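Local coordinates for VAO-type flavoprotein oxidase VAO615 (Myceliophthora thermophila, PDB 6F72) that is probably an oxidoreductase that binds FAD bicovalently and, once reduced, reacts rapidly with molecular oxygen, although its substrate is unknown, at residues N316-W320 with V344-L349. Residues are numbered along the deposited sequence; the frame is centred on the assembly and turned at random.
Sequences NEVYW and VGNNSL
Y319 reaches from the first turn of helix 316-335 into the turn at G345-S348. Its CB projects toward that turn, and with CG anti to the backbone N (chi1 167°) the ring runs on in the same direction. On one side CD1 lies 3.8 Å from N347 O, whose peptide sits over one ring face, and CE1 approaches S348 CA at 3.6 Å. On the other, CE2 comes 3.5 Å from G345 O and also stands over the indole face of W320. At the tip OH donates to G345 O at 2.6 Å, and S348 O lies 2.9 Å from OH. Tyrosine suits a buried place whose far end is lined with carbonyls; a phenylalanine would probably keep the ring contacts but leave G345 O without this donor. N316 suits the helix start because its amide both bonds N346 O (ND2 to O, 2.8 Å, in the carbonyl plane) and reaches D311, which also takes N347 ND2. W320 supplies a broad apolar surface, its CH2 3.8 Å from V344 CG1. The arrangement is a β-hairpin turn, joining strands 339-344 and 348-356, packed against a helix beside the antiparallel sheet, as in the substrate-binding domain of VAO-type flavoproteins.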
loop_
_atom_site.group_PDB
_atom_site.type_symbol
_atom_site.label_atom_id
_atom_site.label_comp_id
_atom_site.label_asym_id
_atom_site.label_seq_id
_atom_site.Cartn_x
_atom_site.Cartn_y
_atom_site.Cartn_z
ATOM N N ASN A 316 -17.195 29.285 2.655
ATOM C CA ASN A 316 -16.735 27.985 3.145
ATOM C C ASN A 316 -17.842 27.087 3.693
ATOM O O ASN A 316 -17.752 25.855 3.600
ATOM C CB ASN A 316 -15.639 28.167 4.197
ATOM C CG ASN A 316 -14.784 26.930 4.366
ATOM O OD1 ASN A 316 -14.791 26.300 5.421
ATOM N ND2 ASN A 316 -14.040 26.578 3.323
ATOM N N GLU A 317 -18.878 27.702 4.257
ATOM C CA GLU A 317 -19.990 26.958 4.838
ATOM C C GLU A 317 -20.826 26.188 3.811
ATOM O O GLU A 317 -21.219 25.044 4.072
ATOM C CB GLU A 317 -20.870 27.871 5.694
ATOM C CG GLU A 317 -20.482 27.879 7.170
ATOM C CD GLU A 317 -20.786 26.560 7.889
ATOM O OE1 GLU A 317 -21.761 25.862 7.525
ATOM O OE2 GLU A 317 -20.051 26.222 8.844
ATOM N N VAL A 318 -21.091 26.822 2.664
ATOM C CA VAL A 318 -21.827 26.192 1.551
ATOM C C VAL A 318 -20.953 25.117 0.899
ATOM O O VAL A 318 -21.462 24.052 0.522
ATOM C CB VAL A 318 -22.345 27.228 0.511
ATOM C CG1 VAL A 318 -22.942 26.547 -0.720
ATOM C CG2 VAL A 318 -23.384 28.161 1.133
ATOM N N TYR A 319 -19.647 25.397 0.793
ATOM C CA TYR A 319 -18.652 24.423 0.318
ATOM C C TYR A 319 -18.743 23.090 1.061
ATOM O O TYR A 319 -18.811 22.045 0.421
ATOM C CB TYR A 319 -17.215 24.982 0.392
ATOM C CG TYR A 319 -16.128 23.925 0.223
ATOM C CD1 TYR A 319 -15.836 23.385 -1.039
ATOM C CD2 TYR A 319 -15.409 23.447 1.328
ATOM C CE1 TYR A 319 -14.855 22.405 -1.195
ATOM C CE2 TYR A 319 -14.429 22.466 1.180
ATOM C CZ TYR A 319 -14.153 21.953 -0.080
ATOM O OH TYR A 319 -13.185 20.986 -0.223
ATOM N N TRP A 320 -18.750 23.135 2.399
ATOM C CA TRP A 320 -18.783 21.908 3.205
ATOM C C TRP A 320 -20.105 21.148 3.145
ATOM O O TRP A 320 -20.124 19.918 3.256
ATOM C CB TRP A 320 -18.337 22.155 4.646
ATOM C CG TRP A 320 -16.857 22.313 4.741
ATOM C CD1 TRP A 320 -16.179 23.457 5.061
ATOM C CD2 TRP A 320 -15.855 21.314 4.468
ATOM N NE1 TRP A 320 -14.824 23.232 5.020
ATOM C CE2 TRP A 320 -14.591 21.931 4.663
ATOM C CE3 TRP A 320 -15.900 19.962 4.088
ATOM C CZ2 TRP A 320 -13.378 21.241 4.491
ATOM C CZ3 TRP A 320 -14.698 19.274 3.916
ATOM C CH2 TRP A 320 -13.452 19.917 4.118
ATOM N N VAL A 344 -9.638 16.300 -0.987
ATOM C CA VAL A 344 -10.471 17.136 -0.122
ATOM C C VAL A 344 -9.562 18.213 0.489
ATOM O O VAL A 344 -8.733 17.912 1.346
ATOM C CB VAL A 344 -11.171 16.323 1.004
ATOM C CG1 VAL A 344 -12.075 17.218 1.852
ATOM C CG2 VAL A 344 -11.980 15.157 0.447
ATOM N N GLY A 345 -9.720 19.453 0.037
ATOM C CA GLY A 345 -9.030 20.588 0.653
ATOM C C GLY A 345 -9.955 21.448 1.494
ATOM O O GLY A 345 -11.175 21.279 1.453
ATOM N N ASN A 346 -9.361 22.385 2.239
ATOM C CA ASN A 346 -10.075 23.324 3.119
ATOM C C ASN A 346 -11.021 24.268 2.361
ATOM O O ASN A 346 -11.973 24.789 2.945
ATOM C CB ASN A 346 -9.050 24.136 3.940
ATOM C CG ASN A 346 -9.671 24.874 5.122
ATOM O OD1 ASN A 346 -10.592 24.370 5.782
ATOM N ND2 ASN A 346 -9.158 26.084 5.404
ATOM N N ASN A 347 -10.755 24.480 1.071
ATOM C CA ASN A 347 -11.497 25.445 0.250
ATOM C C ASN A 347 -11.936 24.887 -1.106
ATOM O O ASN A 347 -12.782 25.487 -1.768
ATOM C CB ASN A 347 -10.674 26.729 0.027
ATOM C CG ASN A 347 -10.077 27.280 1.307
ATOM O OD1 ASN A 347 -8.901 27.047 1.599
ATOM N ND2 ASN A 347 -10.884 28.002 2.087
ATOM N N SER A 348 -11.357 23.762 -1.524
ATOM C CA SER A 348 -11.715 23.141 -2.809
ATOM C C SER A 348 -11.656 21.619 -2.786
ATOM O O SER A 348 -10.925 21.038 -1.978
ATOM C CB SER A 348 -10.881 23.699 -3.968
ATOM O OG SER A 348 -9.533 23.311 -3.867
ATOM N N LEU A 349 -12.463 21.004 -3.654
ATOM C CA LEU A 349 -12.476 19.553 -3.889
ATOM C C LEU A 349 -12.230 19.276 -5.371
ATOM O O LEU A 349 -12.894 19.846 -6.246
ATOM C CB LEU A 349 -13.810 18.914 -3.434
ATOM C CG LEU A 349 -13.922 17.370 -3.453
ATOM C CD1 LEU A 349 -14.665 16.853 -2.230
ATOM C CD2 LEU A 349 -14.545 16.822 -4.735
#